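PDB 3FGY: uncharacterized NTF2-like protein from Burkholderia xenovorans LB400, which is of unknown function but has the NTF2-like fold of the SnoaL-like family, whose cone-shaped cavity may hold a small molecule. Local coordinates for residues A[27-31]-A[112-116]; A[80-86]-A[103-109]. One frame throughout, in Å; residues are numbered along the deposited sequence. Where two conformers were deposited one is given.

Contact 1: A[27-31]-A[112-116]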
loop_
_atom_site.group_PDB
_atom_site.type_symbol
_atom_site.label_atom_id
_atom_site.label_comp_id
_atom_site.label_asym_id
_atom_site.label_seq_id
_atom_site.Cartn_x
_atom_site.Cartn_y
_atom_site.Cartn_z
ATOM N N LEU A 27 -17.816 1.432 16.105
ATOM C CA LEU A 27 -17.687 2.847 16.406
ATOM C C LEU A 27 -17.067 3.027 17.779
ATOM O O LEU A 27 -16.516 4.081 18.075
ATOM C CB LEU A 27 -19.049 3.543 16.362
ATOM C CG LEU A 27 -19.799 3.518 15.024
ATOM C CD1 LEU A 27 -21.190 4.107 15.197
ATOM C CD2 LEU A 27 -19.034 4.253 13.938
ATOM N N ALA A 28 -17.177 2.003 18.625
ATOM C CA ALA A 28 -16.572 2.036 19.959
ATOM C C ALA A 28 -15.046 2.063 19.882
ATOM O O ALA A 28 -14.395 2.530 20.815
ATOM C CB ALA A 28 -17.041 0.849 20.799
ATOM N N VAL A 29 -14.485 1.571 18.777
ATOM C CA VAL A 29 -13.040 1.636 18.549
ATOM C C VAL A 29 -12.656 2.640 17.452
ATOM O O VAL A 29 -11.528 2.612 16.958
ATOM C CB VAL A 29 -12.444 0.239 18.211
ATOM C CG1 VAL A 29 -12.679 -0.731 19.375
ATOM C CG2 VAL A 29 -12.989 -0.315 16.897
ATOM N N SER A 30 -13.595 3.519 17.086
ATOM C CA SER A 30 -13.436 4.508 16.009
ATOM C C SER A 30 -13.476 5.916 16.582
ATOM O O SER A 30 -14.423 6.270 17.310
ATOM C CB SER A 30 -14.553 4.361 14.985
ATOM O OG SER A 30 -14.371 3.187 14.200
ATOM N N ALA A 31 -12.456 6.720 16.274
ATOM C CA ALA A 31 -12.425 8.118 16.725
ATOM C C ALA A 31 -13.626 8.861 16.154
ATOM O O ALA A 31 -14.135 8.518 15.097
ATOM C CB ALA A 31 -11.142 8.800 16.334
ATOM N N SER A 112 -6.456 4.902 21.957
ATOM C CA SER A 112 -7.124 3.605 21.874
ATOM C C SER A 112 -8.253 3.550 20.834
ATOM O O SER A 112 -9.082 2.627 20.855
ATOM C CB SER A 112 -7.633 3.183 23.261
ATOM O OG SER A 112 -6.588 3.290 24.212
ATOM N N LYS A 113 -8.238 4.506 19.900
ATOM C CA LYS A 113 -9.231 4.592 18.845
ATOM C C LYS A 113 -8.524 4.677 17.487
ATOM O O LYS A 113 -7.504 5.361 17.347
ATOM C CB LYS A 113 -10.058 5.862 19.010
ATOM C CG LYS A 113 -10.808 5.981 20.320
ATOM C CD LYS A 113 -12.141 5.257 20.289
ATOM C CE LYS A 113 -12.962 5.588 21.536
ATOM N NZ LYS A 113 -14.379 5.124 21.423
ATOM N N VAL A 114 -9.086 4.012 16.489
ATOM C CA VAL A 114 -8.649 4.211 15.121
ATOM C C VAL A 114 -9.005 5.626 14.671
ATOM O O VAL A 114 -10.175 6.028 14.735
ATOM C CB VAL A 114 -9.283 3.185 14.170
ATOM C CG1 VAL A 114 -8.876 3.497 12.720
ATOM C CG2 VAL A 114 -8.878 1.762 14.583
ATOM N N THR A 115 -7.993 6.390 14.263
ATOM C CA THR A 115 -8.180 7.794 13.903
ATOM C C THR A 115 -8.020 8.108 12.420
ATOM O O THR A 115 -8.686 9.011 11.918
ATOM C CB THR A 115 -7.223 8.708 14.720
ATOM O OG1 THR A 115 -5.856 8.509 14.307
ATOM C CG2 THR A 115 -7.378 8.420 16.218
ATOM N N SER A 116 -7.133 7.397 11.722
ATOM C CA SER A 116 -6.920 7.625 10.286
ATOM C C SER A 116 -6.658 6.300 9.623
ATOM O O SER A 116 -5.929 5.457 10.175
ATOM C CB SER A 116 -5.698 8.517 10.047
ATOM O OG SER A 116 -5.882 9.794 10.644
HETATM O O HOH W 1 -15.843 6.247 19.587
#
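A short parallel pairing can be extended by one long side chain, as Lys113 illustrates. The backbone supplies the register: Val114 N donates to Val29 O at 2.9 Å, and Ala31 N donates to Val114 O at 2.8 Å, so that both polar groups of Val114 bracket Ser30, its partner in a parallel bridge with CA atoms 4.9 Å apart. Lys113, the residue most covered here, lies back along the turn that leads out of helix 23-28. Its CB sits 4.1 Å from Ala31 CB, its CD 3.9 Å from Ser30 O, and its NZ reaches Ala28 O at 2.7 Å. The ammonium therefore binds a backbone carbonyl beside the turn, and a water accepts from Lys113 NZ at 2.6 Å and donates to Ser30 O, 2.7 Å from the water oxygen. Ala31, the next most covered, also rests its CB against Thr115 CG2 at 3.8 Å. The side chains of Ser30 and Val114 share the sheet face covered by Phe14 of helix 5-20, and the Val29 side chain also touches Phe14. Leu54 of helix 50-64 meets Leu27 and Ser30, while Val114 packs on Ile107 of strand 98-110.

Contact 2: A[80-86]-A[103-109]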
loop_
_atom_site.group_PDB
_atom_site.type_symbol
_atom_site.label_atom_id
_atom_site.label_comp_id
_atom_site.label_asym_id
_atom_site.label_seq_id
_atom_site.Cartn_x
_atom_site.Cartn_y
_atom_site.Cartn_z
ATOM N N GLU A 80 2.544 4.711 16.652
ATOM C CA GLU A 80 1.086 4.822 16.631
ATOM C C GLU A 80 0.497 4.218 15.355
ATOM O O GLU A 80 -0.696 4.335 15.100
ATOM C CB GLU A 80 0.647 6.287 16.798
ATOM C CG GLU A 80 0.851 7.195 15.588
ATOM C CD GLU A 80 0.515 8.657 15.873
ATOM O OE1 GLU A 80 0.105 8.977 17.006
ATOM O OE2 GLU A 80 0.678 9.486 14.958
ATOM N N ARG A 81 1.333 3.568 14.556
ATOM C CA ARG A 81 0.931 3.077 13.249
ATOM C C ARG A 81 0.767 1.562 13.213
ATOM O O ARG A 81 1.556 0.851 13.823
ATOM C CB ARG A 81 1.969 3.519 12.213
ATOM C CG ARG A 81 2.196 5.032 12.190
ATOM C CD ARG A 81 1.152 5.724 11.348
ATOM N NE ARG A 81 1.481 5.725 9.914
ATOM C CZ ARG A 81 0.577 5.853 8.938
ATOM N NH1 ARG A 81 -0.717 5.948 9.194
ATOM N NH2 ARG A 81 0.969 5.859 7.682
ATOM N N VAL A 82 -0.276 1.100 12.526
ATOM C CA VAL A 82 -0.489 -0.302 12.227
ATOM C C VAL A 82 -0.790 -0.366 10.734
ATOM O O VAL A 82 -1.748 0.232 10.265
ATOM C CB VAL A 82 -1.679 -0.895 13.037
ATOM C CG1 VAL A 82 -1.830 -2.352 12.751
ATOM C CG2 VAL A 82 -1.454 -0.699 14.530
ATOM N N LEU A 83 0.090 -1.012 9.981
ATOM C CA LEU A 83 -0.160 -1.248 8.581
ATOM C C LEU A 83 -0.618 -2.683 8.431
ATOM O O LEU A 83 0.027 -3.619 8.929
ATOM C CB LEU A 83 1.083 -0.940 7.762
ATOM C CG LEU A 83 1.143 0.514 7.296
ATOM C CD1 LEU A 83 1.123 1.545 8.439
ATOM C CD2 LEU A 83 2.349 0.701 6.339
ATOM N N VAL A 84 -1.762 -2.856 7.781
ATOM C CA VAL A 84 -2.376 -4.148 7.571
ATOM C C VAL A 84 -2.179 -4.519 6.100
ATOM O O VAL A 84 -2.606 -3.770 5.212
ATOM C CB VAL A 84 -3.880 -4.143 7.942
ATOM C CG1 VAL A 84 -4.418 -5.560 7.880
ATOM C CG2 VAL A 84 -4.095 -3.551 9.362
ATOM N N VAL A 85 -1.537 -5.659 5.853
ATOM C CA VAL A 85 -1.153 -6.097 4.523
ATOM C C VAL A 85 -1.958 -7.339 4.166
ATOM O O VAL A 85 -1.936 -8.316 4.893
ATOM C CB VAL A 85 0.356 -6.437 4.454
ATOM C CG1 VAL A 85 0.765 -6.771 3.020
ATOM C CG2 VAL A 85 1.171 -5.221 5.003
ATOM N N GLY A 86 -2.700 -7.279 3.065
ATOM C CA GLY A 86 -3.562 -8.403 2.741
ATOM C C GLY A 86 -3.888 -8.549 1.279
ATOM O O GLY A 86 -3.338 -7.853 0.428
ATOM N N TRP A 103 -3.534 -5.356 -1.174
ATOM C CA TRP A 103 -3.796 -4.098 -0.519
ATOM C C TRP A 103 -3.001 -3.865 0.772
ATOM O O TRP A 103 -2.584 -4.809 1.457
ATOM C CB TRP A 103 -5.294 -3.961 -0.221
ATOM C CG TRP A 103 -5.907 -5.143 0.478
ATOM C CD1 TRP A 103 -6.590 -6.189 -0.093
ATOM C CD2 TRP A 103 -5.913 -5.401 1.905
ATOM N NE1 TRP A 103 -7.007 -7.077 0.881
ATOM C CE2 TRP A 103 -6.618 -6.609 2.109
ATOM C CE3 TRP A 103 -5.400 -4.728 3.015
ATOM C CZ2 TRP A 103 -6.822 -7.162 3.388
ATOM C CZ3 TRP A 103 -5.623 -5.277 4.307
ATOM C CH2 TRP A 103 -6.315 -6.483 4.469
ATOM N N VAL A 104 -2.844 -2.588 1.110
ATOM C CA VAL A 104 -2.388 -2.178 2.429
ATOM C C VAL A 104 -3.366 -1.154 3.004
ATOM O O VAL A 104 -3.777 -0.209 2.333
ATOM C CB VAL A 104 -0.967 -1.569 2.366
ATOM C CG1 VAL A 104 -0.557 -0.936 3.736
ATOM C CG2 VAL A 104 0.052 -2.629 1.898
ATOM N N PHE A 105 -3.724 -1.344 4.281
ATOM C CA PHE A 105 -4.460 -0.330 5.034
ATOM C C PHE A 105 -3.473 0.252 6.037
ATOM O O PHE A 105 -2.935 -0.469 6.868
ATOM C CB PHE A 105 -5.658 -0.921 5.790
ATOM C CG PHE A 105 -6.856 -1.191 4.933
ATOM C CD1 PHE A 105 -6.724 -1.575 3.592
ATOM C CD2 PHE A 105 -8.125 -1.057 5.455
ATOM C CE1 PHE A 105 -7.838 -1.851 2.805
ATOM C CE2 PHE A 105 -9.243 -1.335 4.669
ATOM C CZ PHE A 105 -9.097 -1.739 3.357
ATOM N N ALA A 106 -3.192 1.532 5.920
ATOM C CA ALA A 106 -2.252 2.222 6.809
ATOM C C ALA A 106 -3.101 2.952 7.826
ATOM O O ALA A 106 -3.881 3.859 7.484
ATOM C CB ALA A 106 -1.369 3.202 6.041
ATOM N N ILE A 107 -2.960 2.518 9.065
ATOM C CA ILE A 107 -3.830 2.954 10.153
ATOM C C ILE A 107 -3.017 3.680 11.225
ATOM O O ILE A 107 -1.892 3.281 11.542
ATOM C CB ILE A 107 -4.633 1.772 10.741
ATOM C CG1 ILE A 107 -5.436 1.081 9.629
ATOM C CG2 ILE A 107 -5.545 2.242 11.855
ATOM C CD1 ILE A 107 -6.180 -0.126 10.057
ATOM N N THR A 108 -3.605 4.746 11.766
ATOM C CA THR A 108 -3.076 5.460 12.925
ATOM C C THR A 108 -4.070 5.278 14.066
ATOM O O THR A 108 -5.281 5.464 13.878
ATOM C CB THR A 108 -2.875 6.955 12.638
ATOM O OG1 THR A 108 -2.011 7.121 11.509
ATOM C CG2 THR A 108 -2.285 7.674 13.870
ATOM N N VAL A 109 -3.550 4.857 15.222
ATOM C CA VAL A 109 -4.344 4.669 16.424
ATOM C C VAL A 109 -3.849 5.667 17.454
ATOM O O VAL A 109 -2.636 5.769 17.685
ATOM C CB VAL A 109 -4.157 3.272 17.008
ATOM C CG1 VAL A 109 -4.973 3.116 18.332
ATOM C CG2 VAL A 109 -4.479 2.202 15.959
HETATM O O HOH W 2 -2.684 6.311 6.987
#
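In this antiparallel beta hairpin, part of the curved sheet of the NTF2-like fold, regular backbone pairing joins two strands whose two faces meet different surroundings. Glu80 opens the pairing by accepting from Val109 N at its O (2.9 Å); its carboxylate forms a salt bridge with Arg110. Arg81 curls back over the neighbouring strand, where NH1 donates to Thr108 OG1 at 2.9 Å, while its NE pairs with Glu74 of the second subunit. Val82 forms a hydrogen-bonded pair with Ile107, each N lying 2.9 Å from the other's O, and both side chains face Val11 of helix 5-20. Leu83 turns to the opposite face, its CD1 3.8 Å from Ala106 CB, and meets Leu83 of the second subunit; this face, which also carries Val85 and Val104, thus contributes to the dimer interface. Val84 returns to the helix-side face, with CG2 4.1 Å from Ile107 CD1 and CG1 3.8 Å from Trp103 CZ3. Val85 then packs its CG2 4.2 Å from Val104 CG2. At Gly86 the indole folds over the backbone, in space a beta carbon would fill: Gly86 CA stands 3.6 Å from the centroid of the six-membered ring of Trp103, a CH-pi contact.

How the contacts relate
Both contacts reach the same sheet, their centres lie 13 Å apart, and contact 2 is nested within the chain loop that contact 1 closes. Strands 98-110 and 113-120, consecutive in sequence and adjacent in the sheet, provide the junction. There Thr115 N and Ser116 O lie 2.9 Å from Thr108 O and Thr108 N respectively, both probable hydrogen bonds; with two residues facing one, this is a classic beta bulge. Packing continues across it, Val114 CG1 lying 3.7 Å from Ile107 CG2. In contact 2 the Phe105 side chain is about 4 Å from an unidentified bound molecule and from a diethylene glycol, probably from the crystallisation liquor, consistent with a pocket on the face of Val82, Val84 and Phe105.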